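PDB 3EC3: protein disulfide-isomerase A4 from Rattus norvegicus, which catalyses the rearrangement of disulfide bonds in proteins of the endoplasmic reticulum, and is represented here by its noncatalytic, thioredoxin-like b and b' domains. Local coordinates for residues Phe154-Asn157 against Lys158-Val162; Lys164-Glu168 against Tyr169-Ile173. The protein carries 1 engineered substitution. All blocks are in the same frame, centred on the assembly; numbering follows the deposited sequence.

Overall arrangement
Both contacts belong to the second of the two thioredoxin-like domains in this fragment and follow one another along the chain. Contact 1 lies within helix 149-163; contact 2 takes in the loop after it and the start of strand 170-175, so together they trace the second half of the beta-alpha-beta unit that begins with strand 135-140. Their centres are about 11 Å apart, and the two meet where Val159 and Val162 of the helix pack on Phe171 of the strand. Contact 1 reaches residues 85-88 of the preceding domain, and both contacts touch helix 216-227, so the unit packs against its own domain's last helix and also borders the other domain.

Contact 1 of 2, residues Phe154-Asn157 against Lys158-Val162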
ATOM      1  N   PHE A 154      -5.004  14.406   7.200  1.00 17.74           N
ATOM      2  CA  PHE A 154      -6.272  14.620   7.925  1.00 17.77           C
ATOM      3  C   PHE A 154      -7.338  13.673   7.377  1.00 18.44           C
ATOM      4  O   PHE A 154      -8.007  12.946   8.129  1.00 18.12           O
ATOM      5  CB  PHE A 154      -6.738  16.060   7.846  1.00 18.43           C
ATOM      6  CG  PHE A 154      -8.116  16.277   8.467  1.00 20.68           C
ATOM      7  CD1 PHE A 154      -9.251  16.301   7.672  1.00 21.73           C
ATOM      8  CD2 PHE A 154      -8.252  16.428   9.849  1.00 22.23           C
ATOM      9  CE1 PHE A 154     -10.549  16.512   8.255  1.00 22.62           C
ATOM     10  CE2 PHE A 154      -9.514  16.620  10.442  1.00 23.94           C
ATOM     11  CZ  PHE A 154     -10.662  16.648   9.638  1.00 22.98           C
ATOM     12  N   TRP A 155      -7.530  13.717   6.067  1.00 17.55           N
ATOM     13  CA  TRP A 155      -8.534  12.877   5.433  1.00 17.70           C
ATOM     14  C   TRP A 155      -8.157  11.397   5.391  1.00 16.56           C
ATOM     15  O   TRP A 155      -9.028  10.519   5.571  1.00 17.90           O
ATOM     16  CB  TRP A 155      -8.802  13.371   4.035  1.00 16.64           C
ATOM     17  CG  TRP A 155      -9.480  14.732   4.073  1.00 17.10           C
ATOM     18  CD1 TRP A 155      -8.966  15.920   3.662  1.00 18.37           C
ATOM     19  CD2 TRP A 155     -10.785  15.007   4.589  1.00 18.58           C
ATOM     20  NE1 TRP A 155      -9.905  16.939   3.843  1.00 18.74           N
ATOM     21  CE2 TRP A 155     -11.021  16.399   4.427  1.00 18.18           C
ATOM     22  CE3 TRP A 155     -11.804  14.206   5.141  1.00 20.42           C
ATOM     23  CZ2 TRP A 155     -12.202  16.990   4.805  1.00 19.04           C
ATOM     24  CZ3 TRP A 155     -12.992  14.823   5.527  1.00 19.42           C
ATOM     25  CH2 TRP A 155     -13.159  16.195   5.375  1.00 18.26           C
ATOM     26  N   ARG A 156      -6.895  11.122   5.090  1.00 16.28           N
ATOM     27  CA  ARG A 156      -6.418   9.744   5.142  1.00 16.28           C
ATOM     28  C   ARG A 156      -6.693   9.080   6.496  1.00 17.00           C
ATOM     29  O   ARG A 156      -7.052   7.880   6.557  1.00 16.49           O
ATOM     30  CB  ARG A 156      -4.898   9.690   4.759  1.00 16.24           C
ATOM     31  CG  ARG A 156      -4.400   8.265   4.401  1.00 17.73           C
ATOM     32  CD  ARG A 156      -2.829   8.341   4.254  1.00 17.45           C
ATOM     33  NE  ARG A 156      -2.385   7.065   4.639  1.00 26.42           N
ATOM     34  CZ  ARG A 156      -1.760   6.693   5.714  1.00 18.21           C
ATOM     35  NH1 ARG A 156      -1.179   7.501   6.649  1.00 18.48           N
ATOM     36  NH2 ARG A 156      -1.607   5.404   5.759  1.00 22.36           N
ATOM     37  N   ASN A 157      -6.536   9.852   7.579  1.00 17.01           N
ATOM     38  CA  ASN A 157      -6.775   9.370   8.902  1.00 18.40           C
ATOM     39  C   ASN A 157      -8.251   8.901   9.087  1.00 18.07           C
ATOM     40  O   ASN A 157      -8.498   7.927   9.739  1.00 17.69           O
ATOM     41  CB  ASN A 157      -6.431  10.451   9.920  1.00 20.07           C
ATOM     42  CG  ASN A 157      -4.937  10.598  10.147  1.00 25.66           C
ATOM     43  OD1 ASN A 157      -4.473  11.627  10.658  1.00 32.35           O
ATOM     44  ND2 ASN A 157      -4.174   9.572   9.786  1.00 25.56           N
ATOM     45  N   LYS A 158      -9.207   9.591   8.468  1.00 17.92           N
ATOM     46  CA  LYS A 158     -10.631   9.176   8.571  1.00 18.96           C
ATOM     47  C   LYS A 158     -10.844   7.851   7.878  1.00 18.12           C
ATOM     48  O   LYS A 158     -11.660   7.007   8.337  1.00 17.15           O
ATOM     49  CB  LYS A 158     -11.506  10.234   7.906  1.00 18.37           C
ATOM     50  CG  LYS A 158     -11.521  11.566   8.699  1.00 22.50           C
ATOM     51  CD  LYS A 158     -12.538  12.508   8.030  1.00 27.46           C
ATOM     52  CE  LYS A 158     -13.005  13.671   8.894  1.00 30.60           C
ATOM     53  NZ  LYS A 158     -12.208  13.879  10.109  1.00 30.17           N
ATOM     54  N   VAL A 159     -10.131   7.676   6.765  1.00 16.81           N
ATOM     55  CA  VAL A 159     -10.198   6.418   6.015  1.00 16.75           C
ATOM     56  C   VAL A 159      -9.575   5.253   6.803  1.00 16.34           C
ATOM     57  O   VAL A 159     -10.149   4.154   6.885  1.00 16.09           O
ATOM     58  CB  VAL A 159      -9.548   6.547   4.612  1.00 16.34           C
ATOM     59  CG1 VAL A 159      -9.834   5.241   3.765  1.00 17.53           C
ATOM     60  CG2 VAL A 159     -10.103   7.792   3.910  1.00 15.84           C
ATOM     61  N   LEU A 160      -8.432   5.505   7.428  1.00 15.50           N
ATOM     62  CA  LEU A 160      -7.742   4.475   8.214  1.00 14.84           C
ATOM     63  C   LEU A 160      -8.596   3.939   9.374  1.00 16.11           C
ATOM     64  O   LEU A 160      -8.607   2.722   9.695  1.00 15.85           O
ATOM     65  CB  LEU A 160      -6.483   5.100   8.797  1.00 15.50           C
ATOM     66  CG  LEU A 160      -5.232   5.167   7.893  1.00 15.52           C
ATOM     67  CD1 LEU A 160      -4.232   6.181   8.466  1.00 15.05           C
ATOM     68  CD2 LEU A 160      -4.597   3.766   7.811  1.00 15.35           C
ATOM     69  N   GLU A 161      -9.328   4.850   9.989  1.00 16.81           N
ATOM     70  CA  GLU A 161     -10.319   4.454  11.019  1.00 18.67           C
ATOM     71  C   GLU A 161     -11.345   3.399  10.573  1.00 19.01           C
ATOM     72  O   GLU A 161     -11.748   2.564  11.389  1.00 20.86           O
ATOM     73  CB  GLU A 161     -10.988   5.687  11.623  1.00 18.23           C
ATOM     74  CG  GLU A 161      -9.991   6.573  12.370  1.00 22.10           C
ATOM     75  CD  GLU A 161      -9.406   5.889  13.609  1.00 29.38           C
ATOM     76  OE1 GLU A 161     -10.170   5.297  14.401  1.00 29.28           O
ATOM     77  OE2 GLU A 161      -8.192   5.947  13.818  1.00 31.34           O
ATOM     78  N   VAL A 162     -11.764   3.428   9.308  1.00 17.65           N
ATOM     79  CA  VAL A 162     -12.691   2.433   8.796  1.00 17.84           C
ATOM     80  C   VAL A 162     -11.926   1.220   8.287  1.00 17.32           C
ATOM     81  O   VAL A 162     -12.275   0.055   8.566  1.00 18.21           O
ATOM     82  CB  VAL A 162     -13.603   3.049   7.683  1.00 18.17           C
ATOM     83  CG1 VAL A 162     -14.647   2.038   7.187  1.00 18.85           C
ATOM     84  CG2 VAL A 162     -14.371   4.297   8.240  1.00 16.85           C
TER
HETATM   85  O   HOH W   1      -8.942  13.036  10.570  1.00 32.47           O
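Lys158 runs its aliphatic chain beside Trp155, both side chains pointing the same way, with its CD 3.4 Å from CE3 of the indole. The last torsion is nearly eclipsed (chi4 12°), and this bend carries the ammonium group to the Phe154 ring, where NZ comes to 3.2 Å from CZ. That ring in turn stands over the indole with CD1 above its centre. A water lying over one face of the Phe154 ring, toward its rim, links the same two residues, donating to Phe154 O at 2.6 Å and accepting a weak bond from Lys158 NZ. Val159 continues with the helical bond from its N to Trp155 O, 3.3 Å long, while its CG2 also rests near that oxygen. The valine side chain is buried against Val138, Phe171 and Ile173: this is the helix of a beta-alpha-beta crossover in the thioredoxin-like fold, and its inner side covers the two strands it connects. Leu160 N bonds to Arg156 O at 2.9 Å. With CG set beside its backbone N (chi1 -83°), Leu160 brings CD1 over one face of the Arg156 guanidinium, 3.7 Å from CZ, and 3.6 Å from Asn157 ND2. The guanidinium is held by Val118 O, Gln153 OE1 and Gln85 O, the last from the preceding domain, which probably fixes its rotation and so the face presented to the leucine. Glu161 N completes the series with a 3.2 Å bond to Asn157 O, and its OE2 is hydrogen-bonded to Tyr88 OH across the domain boundary.

Contact 2 of 2, residues Lys164-Glu168 against Tyr169-Ile173; sequences KDFPE and YTFAI
Glu168 folds back over the ring of the residue that follows it: its CG sits above the centre of the Tyr169 ring, 3.6 Å from the centroid and 11° off the ring normal, a CH-pi contact. The fold-back depends on a first torsion that places CG between the backbone N and the carbonyl carbon (chi1 65°), with a further bend at chi2 before the carboxylate. Phe166 approaches the tyrosine as well, its CB 3.9 Å from Tyr169 CD2. The same CB lies 3.7 Å from CE1 of Phe171, so one methylene is shared by two aromatic rings. What brings these groups together is a type I beta turn from Phe166 to Tyr169, closed by a bond of 3.0 Å from Tyr169 N to Phe166 O. The turn lies in the connection by which the chain, having left helix 149-163, enters strand 170-175 of the thioredoxin-like domain. The N-H points almost straight at the oxygen but arrives from well above the carbonyl plane. At the Phe171 ring edge, CE1 comes within 3.6 Å of that same Phe166 O. Farther out, Lys227 fixes the polar ends, forming a salt bridge with Glu168 OE2 and a hydrogen bond with Tyr169 OH. With an alanine here in place of Tyr169, Glu168 CG would lose the ring beneath it and Lys227 its hydroxyl partner, which would probably leave the glutamate chain freer to turn. Phe166 packs on Arg220, Val223 and Met224 of helix 216-227, Tyr169 meets Phe226 edge-to-face, and Phe171 lies against helix 149-163 as strand 170-175 enters the sheet between parallel strands 118-121 and 135-140.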
ATOM      1  N   LYS A 164      -9.296  -0.241   9.175  1.00 17.29           N
ATOM      2  CA  LYS A 164      -8.771  -1.222  10.148  1.00 17.63           C
ATOM      3  C   LYS A 164      -9.842  -2.205  10.581  1.00 18.88           C
ATOM      4  O   LYS A 164      -9.520  -3.269  11.108  1.00 18.51           O
ATOM      5  CB  LYS A 164      -8.242  -0.532  11.394  1.00 19.26           C
ATOM      6  CG  LYS A 164      -9.309   0.174  12.178  1.00 20.46           C
ATOM      7  CD  LYS A 164      -8.887   0.263  13.640  1.00 27.78           C
ATOM      8  CE  LYS A 164      -9.598   1.437  14.320  1.00 29.98           C
ATOM      9  NZ  LYS A 164     -11.053   1.321  14.119  1.00 29.69           N
ATOM     10  N   ASP A 165     -11.097  -1.830  10.369  1.00 18.54           N
ATOM     11  CA  ASP A 165     -12.248  -2.661  10.783  1.00 20.07           C
ATOM     12  C   ASP A 165     -12.738  -3.619   9.713  1.00 19.98           C
ATOM     13  O   ASP A 165     -13.537  -4.559  10.005  1.00 18.55           O
ATOM     14  CB  ASP A 165     -13.390  -1.759  11.224  1.00 20.48           C
ATOM     15  CG  ASP A 165     -13.152  -1.171  12.591  1.00 23.68           C
ATOM     16  OD1 ASP A 165     -12.326  -1.731  13.340  1.00 27.48           O
ATOM     17  OD2 ASP A 165     -13.791  -0.148  12.915  1.00 26.97           O
ATOM     18  N   PHE A 166     -12.251  -3.415   8.483  1.00 19.24           N
ATOM     19  CA  PHE A 166     -12.647  -4.230   7.336  1.00 18.96           C
ATOM     20  C   PHE A 166     -11.436  -4.793   6.604  1.00 19.30           C
ATOM     21  O   PHE A 166     -11.200  -4.446   5.431  1.00 18.17           O
ATOM     22  CB  PHE A 166     -13.532  -3.438   6.378  1.00 19.15           C
ATOM     23  CG  PHE A 166     -14.857  -2.993   7.006  1.00 22.04           C
ATOM     24  CD1 PHE A 166     -14.964  -1.759   7.660  1.00 20.98           C
ATOM     25  CD2 PHE A 166     -15.974  -3.809   6.926  1.00 19.38           C
ATOM     26  CE1 PHE A 166     -16.189  -1.361   8.254  1.00 23.66           C
ATOM     27  CE2 PHE A 166     -17.216  -3.422   7.496  1.00 23.50           C
ATOM     28  CZ  PHE A 166     -17.314  -2.196   8.165  1.00 21.82           C
ATOM     29  N   PRO A 167     -10.661  -5.645   7.287  1.00 19.02           N
ATOM     30  CA  PRO A 167      -9.467  -6.145   6.628  1.00 19.20           C
ATOM     31  C   PRO A 167      -9.776  -6.950   5.373  1.00 18.78           C
ATOM     32  O   PRO A 167      -8.880  -7.220   4.575  1.00 17.14           O
ATOM     33  CB  PRO A 167      -8.830  -7.025   7.706  1.00 20.15           C
ATOM     34  CG  PRO A 167     -10.008  -7.465   8.594  1.00 20.65           C
ATOM     35  CD  PRO A 167     -10.795  -6.191   8.662  1.00 20.19           C
ATOM     36  N   GLU A 168     -11.033  -7.368   5.226  1.00 18.17           N
ATOM     37  CA  GLU A 168     -11.456  -8.164   4.080  1.00 17.97           C
ATOM     38  C   GLU A 168     -11.583  -7.335   2.782  1.00 18.36           C
ATOM     39  O   GLU A 168     -11.692  -7.913   1.667  1.00 17.42           O
ATOM     40  CB  GLU A 168     -12.797  -8.829   4.390  1.00 18.24           C
ATOM     41  CG  GLU A 168     -13.942  -7.821   4.579  1.00 18.46           C
ATOM     42  CD  GLU A 168     -14.175  -7.436   6.044  1.00 22.77           C
ATOM     43  OE1 GLU A 168     -13.231  -7.547   6.866  1.00 21.59           O
ATOM     44  OE2 GLU A 168     -15.315  -7.058   6.383  1.00 19.79           O
ATOM     45  N   TYR A 169     -11.548  -5.993   2.910  1.00 17.17           N
ATOM     46  CA  TYR A 169     -11.548  -5.110   1.738  1.00 16.83           C
ATOM     47  C   TYR A 169     -10.241  -4.310   1.704  1.00 17.28           C
ATOM     48  O   TYR A 169      -9.649  -4.070   2.753  1.00 16.93           O
ATOM     49  CB  TYR A 169     -12.726  -4.118   1.807  1.00 18.46           C
ATOM     50  CG  TYR A 169     -14.064  -4.802   2.036  1.00 19.23           C
ATOM     51  CD1 TYR A 169     -14.371  -6.009   1.385  1.00 19.35           C
ATOM     52  CD2 TYR A 169     -15.020  -4.242   2.891  1.00 21.73           C
ATOM     53  CE1 TYR A 169     -15.614  -6.664   1.576  1.00 21.29           C
ATOM     54  CE2 TYR A 169     -16.271  -4.884   3.091  1.00 21.48           C
ATOM     55  CZ  TYR A 169     -16.554  -6.077   2.440  1.00 20.70           C
ATOM     56  OH  TYR A 169     -17.771  -6.687   2.657  1.00 20.99           O
ATOM     57  N   THR A 170      -9.825  -3.918   0.505  1.00 16.15           N
ATOM     58  CA  THR A 170      -8.657  -3.013   0.303  1.00 15.36           C
ATOM     59  C   THR A 170      -9.208  -1.572   0.265  1.00 16.22           C
ATOM     60  O   THR A 170     -10.271  -1.342  -0.308  1.00 16.94           O
ATOM     61  CB  THR A 170      -7.960  -3.350  -1.004  1.00 15.62           C
ATOM     62  OG1 THR A 170      -7.663  -4.774  -1.037  1.00 13.70           O
ATOM     63  CG2 THR A 170      -6.681  -2.514  -1.188  1.00 14.98           C
ATOM     64  N   PHE A 171      -8.537  -0.630   0.941  1.00 15.23           N
ATOM     65  CA  PHE A 171      -8.971   0.785   0.964  1.00 15.57           C
ATOM     66  C   PHE A 171      -7.821   1.587   0.379  1.00 16.83           C
ATOM     67  O   PHE A 171      -6.632   1.227   0.566  1.00 16.52           O
ATOM     68  CB  PHE A 171      -9.200   1.268   2.381  1.00 14.04           C
ATOM     69  CG  PHE A 171     -10.443   0.703   3.080  1.00 17.68           C
ATOM     70  CD1 PHE A 171     -10.533  -0.621   3.463  1.00 16.79           C
ATOM     71  CD2 PHE A 171     -11.503   1.555   3.403  1.00 16.27           C
ATOM     72  CE1 PHE A 171     -11.669  -1.110   4.134  1.00 16.39           C
ATOM     73  CE2 PHE A 171     -12.655   1.075   4.074  1.00 13.90           C
ATOM     74  CZ  PHE A 171     -12.736  -0.256   4.433  1.00 14.38           C
ATOM     75  N   ALA A 172      -8.157   2.647  -0.348  1.00 16.81           N
ATOM     76  CA  ALA A 172      -7.126   3.535  -0.898  1.00 16.82           C
ATOM     77  C   ALA A 172      -7.688   4.937  -0.981  1.00 18.13           C
ATOM     78  O   ALA A 172      -8.929   5.116  -1.129  1.00 19.24           O
ATOM     79  CB  ALA A 172      -6.700   3.057  -2.287  1.00 16.81           C
ATOM     80  N   ILE A 173      -6.813   5.938  -0.907  1.00 16.72           N
ATOM     81  CA  ILE A 173      -7.250   7.294  -1.242  1.00 16.51           C
ATOM     82  C   ILE A 173      -6.828   7.519  -2.706  1.00 16.21           C
ATOM     83  O   ILE A 173      -5.872   6.891  -3.198  1.00 15.99           O
ATOM     84  CB  ILE A 173      -6.600   8.353  -0.298  1.00 16.42           C
ATOM     85  CG1 ILE A 173      -5.078   8.373  -0.504  1.00 18.18           C
ATOM     86  CG2 ILE A 173      -7.081   8.131   1.195  1.00 16.02           C
ATOM     87  CD1 ILE A 173      -4.388   9.550   0.229  1.00 16.70           C
TER